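Local coordinates for protein N-methyltransferase (Streptoalloteichus sp. ATCC 53650, PDB 5BSZ) that probably transfers a methyl group from S-adenosylmethionine to the amino group of a nucleotide-linked deoxysugar on the way to kedarcidin, at residues L127-A135 against A218-E226; E168-S176 against E188-A196. All blocks are in the same frame, centred on the assembly; numbering follows the deposited sequence. Where two conformers were deposited one is given.

Interaction 1. Residues L127-A135 against A218-E226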
loop_
_atom_site.group_PDB
_atom_site.type_symbol
_atom_site.label_atom_id
_atom_site.label_comp_id
_atom_site.label_asym_id
_atom_site.label_seq_id
_atom_site.Cartn_x
_atom_site.Cartn_y
_atom_site.Cartn_z
ATOM N N LEU A 127 22.373 -4.038 25.817
ATOM C CA LEU A 127 23.584 -4.582 25.253
ATOM C C LEU A 127 24.337 -5.433 26.284
ATOM O O LEU A 127 24.723 -6.599 26.011
ATOM C CB LEU A 127 24.470 -3.448 24.714
ATOM C CG LEU A 127 25.831 -3.762 24.142
ATOM C CD1 LEU A 127 25.618 -4.616 22.905
ATOM C CD2 LEU A 127 26.667 -2.519 23.874
ATOM N N ALA A 128 24.506 -4.843 27.469
ATOM C CA ALA A 128 25.152 -5.542 28.588
ATOM C C ALA A 128 24.409 -6.810 28.944
ATOM O O ALA A 128 25.084 -7.821 29.192
ATOM C CB ALA A 128 25.372 -4.637 29.821
ATOM N N ARG A 129 23.079 -6.821 28.912
ATOM C CA ARG A 129 22.335 -8.044 29.215
ATOM C C ARG A 129 22.567 -9.169 28.228
ATOM O O ARG A 129 22.769 -10.331 28.640
ATOM C CB ARG A 129 20.825 -7.812 29.333
ATOM C CG ARG A 129 20.323 -7.996 30.751
ATOM C CD ARG A 129 18.942 -7.399 30.953
ATOM N NE ARG A 129 18.037 -7.909 29.945
ATOM C CZ ARG A 129 17.194 -8.913 30.131
ATOM N NH1 ARG A 129 17.135 -9.549 31.297
ATOM N NH2 ARG A 129 16.424 -9.271 29.125
ATOM N N ALA A 130 22.512 -8.838 26.930
ATOM C CA ALA A 130 22.871 -9.806 25.871
ATOM C C ALA A 130 24.289 -10.367 26.058
ATOM O O ALA A 130 24.537 -11.531 25.865
ATOM C CB ALA A 130 22.775 -9.198 24.472
ATOM N N VAL A 131 25.266 -9.516 26.334
ATOM C CA VAL A 131 26.647 -9.966 26.410
ATOM C C VAL A 131 26.833 -10.833 27.654
ATOM O O VAL A 131 27.574 -11.836 27.634
ATOM C CB VAL A 131 27.590 -8.754 26.396
ATOM C CG1 VAL A 131 29.020 -9.179 26.661
ATOM C CG2 VAL A 131 27.488 -8.062 25.024
ATOM N N ARG A 132 26.143 -10.465 28.724
ATOM C CA ARG A 132 26.141 -11.322 29.905
ATOM C C ARG A 132 25.564 -12.710 29.633
ATOM O O ARG A 132 26.096 -13.749 30.092
ATOM C CB ARG A 132 25.410 -10.626 31.044
ATOM C CG ARG A 132 25.891 -11.018 32.432
ATOM C CD ARG A 132 26.017 -9.790 33.367
ATOM N NE ARG A 132 24.953 -8.808 33.111
ATOM C CZ ARG A 132 25.087 -7.502 32.820
ATOM N NH1 ARG A 132 26.290 -6.876 32.777
ATOM N NH2 ARG A 132 23.949 -6.824 32.563
ATOM N N ALA A 133 24.437 -12.744 28.930
ATOM C CA ALA A 133 23.792 -14.018 28.679
ATOM C C ALA A 133 24.701 -14.878 27.817
ATOM O O ALA A 133 24.743 -16.066 28.056
ATOM C CB ALA A 133 22.449 -13.862 27.977
ATOM N N MET A 134 25.331 -14.304 26.778
ATOM C CA MET A 134 26.385 -14.972 26.020
ATOM C C MET A 134 27.550 -15.497 26.885
ATOM O O MET A 134 27.926 -16.652 26.751
ATOM C CB MET A 134 26.953 -14.117 24.869
ATOM C CG MET A 134 25.861 -13.862 23.802
ATOM S SD MET A 134 26.446 -12.587 22.666
ATOM C CE MET A 134 24.842 -12.293 21.921
ATOM N N ALA A 135 28.111 -14.627 27.730
ATOM C CA ALA A 135 29.250 -14.947 28.605
ATOM C C ALA A 135 28.963 -16.082 29.602
ATOM O O ALA A 135 29.879 -16.856 29.909
ATOM C CB ALA A 135 29.680 -13.690 29.365
ATOM N N ALA A 218 32.900 -2.218 27.288
ATOM C CA ALA A 218 32.334 -2.146 28.626
ATOM C C ALA A 218 31.439 -3.320 28.955
ATOM O O ALA A 218 31.467 -3.869 30.069
ATOM C CB ALA A 218 31.547 -0.863 28.840
ATOM N N ALA A 219 30.603 -3.664 27.986
ATOM C CA ALA A 219 29.695 -4.776 28.126
ATOM C C ALA A 219 30.469 -6.063 28.355
ATOM O O ALA A 219 29.997 -6.888 29.152
ATOM C CB ALA A 219 28.792 -4.931 26.875
ATOM N N LEU A 220 31.569 -6.226 27.631
ATOM C CA LEU A 220 32.471 -7.393 27.789
ATOM C C LEU A 220 33.074 -7.477 29.195
ATOM O O LEU A 220 32.961 -8.504 29.861
ATOM C CB LEU A 220 33.555 -7.396 26.722
ATOM C CG LEU A 220 33.008 -7.810 25.360
ATOM C CD1 LEU A 220 33.961 -7.454 24.257
ATOM C CD2 LEU A 220 32.762 -9.308 25.254
ATOM N N ALA A 221 33.658 -6.374 29.660
ATOM C CA ALA A 221 34.234 -6.282 31.006
ATOM C C ALA A 221 33.213 -6.546 32.104
ATOM O O ALA A 221 33.490 -7.305 33.026
ATOM C CB ALA A 221 34.839 -4.903 31.211
ATOM N N ALA A 222 32.026 -5.949 32.011
ATOM C CA ALA A 222 30.971 -6.228 32.967
ATOM C C ALA A 222 30.451 -7.646 32.895
ATOM O O ALA A 222 29.874 -8.109 33.862
ATOM C CB ALA A 222 29.822 -5.253 32.818
ATOM N N ALA A 223 30.649 -8.332 31.774
ATOM C CA ALA A 223 30.268 -9.749 31.670
ATOM C C ALA A 223 31.385 -10.681 32.135
ATOM O O ALA A 223 31.303 -11.895 31.902
ATOM C CB ALA A 223 29.914 -10.080 30.228
ATOM N N GLY A 224 32.442 -10.134 32.735
ATOM C CA GLY A 224 33.542 -10.946 33.264
ATOM C C GLY A 224 34.479 -11.488 32.202
ATOM O O GLY A 224 35.097 -12.547 32.380
ATOM N N CYS A 225 34.573 -10.777 31.077
ATOM C CA CYS A 225 35.492 -11.121 29.999
ATOM C C CYS A 225 36.536 -10.021 29.839
ATOM O O CYS A 225 36.220 -8.845 29.996
ATOM C CB CYS A 225 34.754 -11.261 28.661
ATOM S SG CYS A 225 33.574 -12.637 28.679
ATOM N N GLU A 226 37.742 -10.437 29.476
ATOM C CA GLU A 226 38.813 -9.526 29.113
ATOM C C GLU A 226 38.559 -9.088 27.675
ATOM O O GLU A 226 38.563 -9.961 26.782
ATOM C CB GLU A 226 40.169 -10.246 29.214
ATOM C CG GLU A 226 41.344 -9.314 28.967
ATOM C CD GLU A 226 41.479 -8.311 30.106
ATOM O OE1 GLU A 226 41.486 -8.747 31.278
ATOM O OE2 GLU A 226 41.528 -7.099 29.835
HETATM O O HOH W 1 27.623 -7.383 30.354
#
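Val131 and Ala219 meet where helix 127-135 packs against helix 218-222, and their fit shows how alanines let two helices come close. The axes approach to 8.6 Å and cross at -46°, and four alanines, Ala128, Ala135, Ala219 and Ala223, bring the backbones together.

Val131 is the branched side chain set among these alanines, and its first torsion decides which methyl goes where. With chi1 at 172°, Val131 CG1 stands opposite the backbone N and reaches over the second helix, where it lies 3.8 Å from Ala223 CB and also touches Leu220 CD2. Val131 CG2, beside the backbone N, instead rests 3.9 Å from Ala219 CB. Ala219 CB also comes within 4.1 Å of Ala128 CA, a backbone-to-methyl contact, while Leu127 reaches it with CG, at 4.2 Å from Ala219 CB. One turn beyond Val131, the methyl of Ala135 meets that of Ala223, CB to CB at 3.7 Å, and has Cys225 SG on its border.

Polar atoms are few. Water 1 donates to both Ala128 O, at 2.8 Å, and Ala219 O, at 2.7 Å, and so joins two carbonyls of different helices. The bent chain of Arg132 folds back at chi2 and chi3, which lays its guanidinium with one face over Ala128 O and its edge toward the Ala222 methyl.

Helix 218-222 closes in a Schellman motif: Gly224 takes the positive-phi position, and Cys225 N bonds to Leu220 O. The chain then turns into strand 225-230. Val131 also packs on Leu144 and Ile146 of strand 143-146, so the pair forms part of the helical layer against the central sheet of a Rossmann-like methyltransferase fold.

Interaction 2. Residues E168-S176 against E188-A196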
loop_
_atom_site.group_PDB
_atom_site.type_symbol
_atom_site.label_atom_id
_atom_site.label_comp_id
_atom_site.label_asym_id
_atom_site.label_seq_id
_atom_site.Cartn_x
_atom_site.Cartn_y
_atom_site.Cartn_z
ATOM N N GLU A 168 13.190 -18.436 -13.902
ATOM C CA GLU A 168 12.222 -18.922 -14.875
ATOM C C GLU A 168 10.798 -18.694 -14.353
ATOM O O GLU A 168 10.369 -19.284 -13.353
ATOM C CB GLU A 168 12.472 -20.404 -15.211
ATOM C CG GLU A 168 11.876 -20.868 -16.539
ATOM C CD GLU A 168 12.491 -20.211 -17.777
ATOM O OE1 GLU A 168 13.476 -19.443 -17.676
ATOM O OE2 GLU A 168 11.978 -20.466 -18.888
ATOM N N GLY A 169 10.065 -17.827 -15.042
ATOM C CA GLY A 169 8.692 -17.499 -14.624
ATOM C C GLY A 169 8.512 -16.656 -13.354
ATOM O O GLY A 169 7.384 -16.494 -12.911
ATOM N N ARG A 170 9.598 -16.140 -12.777
ATOM C CA ARG A 170 9.598 -15.346 -11.542
ATOM C C ARG A 170 10.796 -14.388 -11.496
ATOM O O ARG A 170 11.923 -14.755 -11.831
ATOM C CB ARG A 170 9.618 -16.256 -10.328
ATOM C CG ARG A 170 9.486 -15.539 -8.992
ATOM C CD ARG A 170 8.817 -16.451 -7.971
ATOM N NE ARG A 170 8.960 -15.983 -6.593
ATOM C CZ ARG A 170 8.036 -15.313 -5.898
ATOM N NH1 ARG A 170 6.862 -14.988 -6.433
ATOM N NH2 ARG A 170 8.279 -14.954 -4.641
ATOM N N THR A 171 10.527 -13.133 -11.167
ATOM C CA THR A 171 11.522 -12.077 -11.011
ATOM C C THR A 171 11.280 -11.387 -9.653
ATOM O O THR A 171 10.151 -11.070 -9.330
ATOM C CB THR A 171 11.384 -11.029 -12.120
ATOM O OG1 THR A 171 11.807 -11.564 -13.362
ATOM C CG2 THR A 171 12.257 -9.842 -11.893
ATOM N N VAL A 172 12.327 -11.160 -8.858
ATOM C CA VAL A 172 12.219 -10.415 -7.606
ATOM C C VAL A 172 13.211 -9.281 -7.610
ATOM O O VAL A 172 14.385 -9.485 -7.894
ATOM C CB VAL A 172 12.521 -11.356 -6.415
ATOM C CG1 VAL A 172 12.434 -10.634 -5.082
ATOM C CG2 VAL A 172 11.558 -12.524 -6.467
ATOM N N VAL A 173 12.746 -8.068 -7.344
ATOM C CA VAL A 173 13.615 -6.943 -7.209
ATOM C C VAL A 173 13.552 -6.418 -5.794
ATOM O O VAL A 173 12.496 -6.483 -5.154
ATOM C CB VAL A 173 13.232 -5.843 -8.208
ATOM C CG1 VAL A 173 13.224 -6.421 -9.610
ATOM C CG2 VAL A 173 11.844 -5.321 -7.909
ATOM N N ARG A 174 14.668 -5.866 -5.335
ATOM C CA ARG A 174 14.812 -5.358 -3.980
ATOM C C ARG A 174 15.446 -4.004 -3.959
ATOM O O ARG A 174 16.387 -3.739 -4.698
ATOM C CB ARG A 174 15.689 -6.318 -3.143
ATOM C CG ARG A 174 15.904 -5.895 -1.689
ATOM C CD ARG A 174 16.784 -6.880 -0.901
ATOM N NE ARG A 174 16.890 -6.578 0.537
ATOM C CZ ARG A 174 17.760 -5.727 1.079
ATOM N NH1 ARG A 174 18.618 -5.072 0.312
ATOM N NH2 ARG A 174 17.775 -5.525 2.395
ATOM N N LEU A 175 14.957 -3.116 -3.099
ATOM C CA LEU A 175 15.550 -1.796 -2.956
ATOM C C LEU A 175 15.585 -1.496 -1.468
ATOM O O LEU A 175 14.591 -1.722 -0.778
ATOM C CB LEU A 175 14.704 -0.747 -3.663
ATOM C CG LEU A 175 15.145 0.690 -3.742
ATOM C CD1 LEU A 175 16.481 0.693 -4.470
ATOM C CD2 LEU A 175 14.157 1.619 -4.467
ATOM N N SER A 176 16.697 -0.938 -1.008
ATOM C CA SER A 176 16.865 -0.692 0.409
ATOM C C SER A 176 17.498 0.674 0.612
ATOM O O SER A 176 18.199 1.184 -0.271
ATOM C CB SER A 176 17.691 -1.834 1.008
ATOM O OG SER A 176 19.066 -1.647 0.720
ATOM N N GLU A 188 15.207 0.621 5.693
ATOM C CA GLU A 188 13.985 0.278 4.935
ATOM C C GLU A 188 14.319 -0.650 3.785
ATOM O O GLU A 188 15.263 -0.363 3.023
ATOM C CB GLU A 188 13.423 1.513 4.315
ATOM C CG GLU A 188 12.863 2.518 5.236
ATOM C CD GLU A 188 12.691 3.869 4.571
ATOM O OE1 GLU A 188 13.711 4.565 4.323
ATOM O OE2 GLU A 188 11.522 4.235 4.326
ATOM N N ALA A 189 13.589 -1.754 3.661
ATOM C CA ALA A 189 13.787 -2.707 2.567
ATOM C C ALA A 189 12.419 -2.926 1.887
ATOM O O ALA A 189 11.444 -3.192 2.565
ATOM C CB ALA A 189 14.285 -4.056 3.099
ATOM N N HIS A 190 12.360 -2.780 0.566
ATOM C CA HIS A 190 11.150 -3.055 -0.215
ATOM C C HIS A 190 11.513 -4.108 -1.234
ATOM O O HIS A 190 12.621 -4.108 -1.800
ATOM C CB HIS A 190 10.623 -1.809 -0.921
ATOM C CG HIS A 190 10.031 -0.800 0.002
ATOM N ND1 HIS A 190 8.689 -0.466 -0.009
ATOM C CD2 HIS A 190 10.598 -0.060 0.987
ATOM C CE1 HIS A 190 8.468 0.463 0.901
ATOM N NE2 HIS A 190 9.607 0.720 1.522
ATOM N N TYR A 191 10.587 -5.032 -1.420
ATOM C CA TYR A 191 10.638 -6.019 -2.492
ATOM C C TYR A 191 9.403 -5.944 -3.406
ATOM O O TYR A 191 8.274 -5.745 -2.897
ATOM C CB TYR A 191 10.606 -7.410 -1.893
ATOM C CG TYR A 191 11.788 -7.794 -1.071
ATOM C CD1 TYR A 191 11.928 -7.356 0.238
ATOM C CD2 TYR A 191 12.765 -8.628 -1.602
ATOM C CE1 TYR A 191 13.033 -7.727 1.002
ATOM C CE2 TYR A 191 13.851 -9.024 -0.849
ATOM C CZ TYR A 191 13.986 -8.560 0.441
ATOM O OH TYR A 191 15.081 -8.973 1.164
ATOM N N LEU A 192 9.609 -6.106 -4.722
ATOM C CA LEU A 192 8.515 -6.491 -5.637
ATOM C C LEU A 192 8.786 -7.869 -6.249
ATOM O O LEU A 192 9.902 -8.137 -6.688
ATOM C CB LEU A 192 8.333 -5.460 -6.751
ATOM C CG LEU A 192 8.202 -3.991 -6.401
ATOM C CD1 LEU A 192 8.507 -3.114 -7.603
ATOM C CD2 LEU A 192 6.795 -3.760 -5.892
ATOM N N ALA A 193 7.791 -8.748 -6.231
ATOM C CA ALA A 193 7.899 -10.028 -6.909
ATOM C C ALA A 193 6.748 -10.220 -7.868
ATOM O O ALA A 193 5.622 -9.916 -7.508
ATOM C CB ALA A 193 7.869 -11.162 -5.918
ATOM N N ALA A 194 7.034 -10.883 -8.992
ATOM C CA ALA A 194 6.048 -11.161 -10.009
ATOM C C ALA A 194 6.272 -12.562 -10.564
ATOM O O ALA A 194 7.414 -12.943 -10.789
ATOM C CB ALA A 194 6.127 -10.110 -11.091
ATOM N N ASP A 195 5.202 -13.353 -10.608
ATOM C CA ASP A 195 5.192 -14.664 -11.271
ATOM C C ASP A 195 3.793 -14.890 -11.817
ATOM O O ASP A 195 3.004 -13.944 -11.888
ATOM C CB ASP A 195 5.567 -15.796 -10.305
ATOM C CG ASP A 195 4.676 -15.871 -9.080
ATOM O OD1 ASP A 195 5.231 -16.282 -8.056
ATOM O OD2 ASP A 195 3.459 -15.545 -9.062
ATOM N N ALA A 196 3.447 -16.143 -12.102
ATOM C CA ALA A 196 2.182 -16.446 -12.777
ATOM C C ALA A 196 1.013 -16.171 -11.862
ATOM O O ALA A 196 -0.113 -16.017 -12.333
ATOM C CB ALA A 196 2.142 -17.905 -13.251
HETATM O O HOH W 2 4.362 -12.999 -6.832
#
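A beta hairpin formed by strands 171-181 and 184-195 supplies this contact, six consecutive antiparallel pairs running from Thr171 with Ala194 to Ser176 with Ala189. The hydrogen-bonded pairs Thr171–Ala194, Val173–Leu192 and Leu175–His190 each contribute two backbone bonds, among them His190 N to Leu175 O at 2.8 Å.

On the face carrying Val172, Arg174, Tyr191 and Ala193, the arginine does the most. Arg174 CG is anti to the backbone N (chi1 -179°) and the chain stays extended to NE, a course that carries CG over one face of the Tyr191 ring, 4.0 Å from the centroid, in a CH-pi contact. Arg174 NE then reaches Tyr191 OH at 3.1 Å in a bent hydrogen bond, with the hydroxyl near the guanidinium plane and the ring plane turned 73° from it. Asp20 also bonds this hydroxyl, and Val172 CG1 meets the ring edge, so the ring is held from several directions.

At the end far from the hairpin turn, Arg170 and Asp195 run side by side. Arg170 NH1 approaches Asp195 OD1 at 2.6 Å in a salt bridge whose hydrogen bond is weak, and Ala193 CB lies over one guanidinium face. Thr197 takes the other carboxylate oxygen, OD2.

The opposite face holds Val173, whose CG2 lies 3.7 Å from Leu192 CB. There Leu175 and Leu192 pack on Thr171 and Leu175 of the second subunit, and His190, hydrogen-bonded to His201, meets Tyr11 of a third edge-to-face (T-shaped). The arrangement is that of a central hairpin in a four-stranded antiparallel sheet, here with one face built into a subunit interface.

Overall arrangement
The two contacts lie on opposite sides of the chain's centre, about 40 Å apart between centres and about 21 Å at their nearest atoms. In sequence, 168-176 and 188-196 both fall between the helices of interaction 1, so the antiparallel sheet is an excursion from the Rossmann-like domain. The bound ligands lie between these parts: Leu127 of interaction 1 has its side chain about 12 Å from S-adenosyl-L-homocysteine and about 8 Å from that of Met99, which binds it, whereas the side chain of Ser176 of interaction 2 is about 7 Å from thymidine. Interaction 1 packs helices beside the Rossmann-like sheet, and interaction 2 belongs to the sheet that also meets neighbouring subunits.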